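Local coordinates for major Capsid Protein VP1 (Chimpanzee polyomavirus Bob, PDB 6Y9I) that forms the pentameric outer building blocks of the polyomavirus capsid and probably engages glycan receptors on host cells, at residues 226-231 and 259-264. Sequence-based numbering, arbitrary orientation.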
loop_
_atom_site.group_PDB
_atom_site.type_symbol
_atom_site.label_atom_id
_atom_site.label_comp_id
_atom_site.label_asym_id
_atom_site.label_seq_id
_atom_site.Cartn_x
_atom_site.Cartn_y
_atom_site.Cartn_z
ATOM N N PRO A 226 10.496 7.791 0.276
ATOM C CA PRO A 226 11.232 6.536 0.143
ATOM C C PRO A 226 10.687 5.514 1.137
ATOM O O PRO A 226 10.536 5.877 2.283
ATOM C CB PRO A 226 12.680 6.861 0.535
ATOM C CG PRO A 226 12.751 8.357 0.375
ATOM C CD PRO A 226 11.362 8.892 0.682
ATOM N N ASN A 227 10.433 4.297 0.670
ATOM C CA ASN A 227 9.776 3.220 1.448
ATOM C C ASN A 227 10.678 1.990 1.368
ATOM O O ASN A 227 10.708 1.372 0.287
ATOM C CB ASN A 227 8.362 2.958 0.908
ATOM C CG ASN A 227 7.517 2.204 1.913
ATOM O OD1 ASN A 227 8.009 1.285 2.559
ATOM N ND2 ASN A 227 6.297 2.654 2.133
ATOM N N LEU A 228 11.443 1.713 2.429
ATOM C CA LEU A 228 12.552 0.735 2.412
ATOM C C LEU A 228 12.485 -0.125 3.665
ATOM O O LEU A 228 12.135 0.381 4.732
ATOM C CB LEU A 228 13.875 1.479 2.347
ATOM C CG LEU A 228 14.111 2.325 1.113
ATOM C CD1 LEU A 228 15.449 3.018 1.225
ATOM C CD2 LEU A 228 14.067 1.466 -0.135
ATOM N N GLN A 229 12.781 -1.401 3.511
ATOM C CA GLN A 229 12.805 -2.336 4.648
ATOM C C GLN A 229 14.243 -2.833 4.783
ATOM O O GLN A 229 15.023 -2.792 3.787
ATOM C CB GLN A 229 11.830 -3.488 4.403
ATOM C CG GLN A 229 10.356 -3.122 4.509
ATOM C CD GLN A 229 9.518 -4.381 4.401
ATOM N N PHE A 230 14.599 -3.285 5.968
ATOM C CA PHE A 230 15.908 -3.934 6.197
ATOM C C PHE A 230 15.689 -5.011 7.256
ATOM O O PHE A 230 14.965 -4.792 8.238
ATOM C CB PHE A 230 16.965 -2.879 6.537
ATOM C CG PHE A 230 16.627 -1.929 7.652
ATOM C CD1 PHE A 230 15.730 -0.888 7.450
ATOM C CD2 PHE A 230 17.206 -2.072 8.906
ATOM C CE1 PHE A 230 15.436 0.001 8.472
ATOM C CE2 PHE A 230 16.919 -1.176 9.926
ATOM C CZ PHE A 230 16.055 -0.125 9.695
ATOM N N THR A 231 16.301 -6.164 7.048
ATOM C CA THR A 231 16.175 -7.314 7.969
ATOM C C THR A 231 17.286 -8.294 7.621
ATOM O O THR A 231 17.743 -8.258 6.472
ATOM C CB THR A 231 14.775 -7.932 7.860
ATOM O OG1 THR A 231 14.629 -8.998 8.791
ATOM C CG2 THR A 231 14.458 -8.455 6.475
ATOM N N ASP A 259 20.608 1.026 -6.473
ATOM C CA ASP A 259 19.763 1.476 -5.350
ATOM C C ASP A 259 19.752 2.988 -5.304
ATOM O O ASP A 259 20.462 3.525 -4.464
ATOM C CB ASP A 259 20.251 0.885 -4.039
ATOM C CG ASP A 259 19.971 -0.600 -3.999
ATOM O OD1 ASP A 259 18.775 -0.948 -3.880
ATOM O OD2 ASP A 259 20.949 -1.395 -4.152
ATOM N N ILE A 260 18.927 3.613 -6.147
ATOM C CA ILE A 260 18.609 5.059 -6.030
ATOM C C ILE A 260 17.566 5.217 -4.909
ATOM O O ILE A 260 16.461 4.661 -5.044
ATOM C CB ILE A 260 18.102 5.624 -7.361
ATOM C CG1 ILE A 260 19.142 5.445 -8.474
ATOM C CG2 ILE A 260 17.700 7.081 -7.166
ATOM C CD1 ILE A 260 18.632 5.905 -9.808
ATOM N N CYS A 261 17.903 5.935 -3.844
ATOM C CA CYS A 261 17.053 6.083 -2.630
ATOM C C CYS A 261 16.261 7.386 -2.692
ATOM O O CYS A 261 15.382 7.577 -1.868
ATOM C CB CYS A 261 17.917 5.945 -1.389
ATOM S SG CYS A 261 18.608 4.269 -1.255
ATOM N N GLY A 262 16.536 8.240 -3.682
ATOM C CA GLY A 262 15.811 9.501 -3.900
ATOM C C GLY A 262 16.765 10.559 -4.392
ATOM O O GLY A 262 17.849 10.188 -4.871
ATOM N N VAL A 263 16.387 11.822 -4.240
ATOM C CA VAL A 263 17.155 13.000 -4.700
ATOM C C VAL A 263 17.259 13.984 -3.540
ATOM O O VAL A 263 16.358 14.019 -2.650
ATOM C CB VAL A 263 16.499 13.662 -5.929
ATOM C CG1 VAL A 263 16.292 12.664 -7.049
ATOM C CG2 VAL A 263 15.172 14.328 -5.572
ATOM N N MET A 264 18.327 14.762 -3.538
ATOM C CA MET A 264 18.373 16.013 -2.757
ATOM C C MET A 264 18.088 17.157 -3.732
ATOM O O MET A 264 18.369 17.009 -4.960
ATOM C CB MET A 264 19.715 16.199 -2.046
ATOM C CG MET A 264 20.853 16.415 -2.966
ATOM S SD MET A 264 22.278 17.146 -2.127
ATOM C CE MET A 264 21.841 18.884 -2.175
#
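Pro226 and Leu228 reach Cys261 at two different points, the proline at its backbone oxygen and the leucine at its sulfur. The pyrrolidine ring presents its CB–CG side to the carbonyl: Pro226 CG lies 3.5 Å from Cys261 O and Pro226 CB lies 3.7 Å from the same Cys261 O. CG sits almost straight beyond the oxygen, with a C–O–CG angle near 175°. A nonpolar ring corner thus meets the end of the carbonyl by van der Waals contact; that oxygen also receives a weak hydrogen bond from Asn131 ND2.

The apolar touch is a longer one. CD1 of Leu228 lies anti to its CA (chi2 179°), and that methyl meets the sulfur from the side, Leu228 CD1 to Cys261 SG being 4.2 Å, close to perpendicular to the CB–SG bond. His133 lies against both Leu228 and Cys261, while Leu104 from a loop packs on Leu228.

Neither strand is the other's ladder partner. Within the VP1 jelly roll, strand 252-265 pairs inside its own chain, whereas 227-231 forms an antiparallel ladder with a strand of the second subunit, extending that sheet across the interface in the pentamer. Pro226 and Leu228 thus lie where the chain starts its run along the neighbour, and Pro226 also packs on Phe218 of that second subunit.

Strand 252-265 is irregular at this point: Cys261 and Gly262 both make backbone hydrogen bonds with Arg275, the pattern of a beta bulge, with Cys261 at a psi close to zero, far from the extended strand value, breaking the even pleat. Gly262 follows with a positive phi of 144°, a backbone conformation suited to glycine.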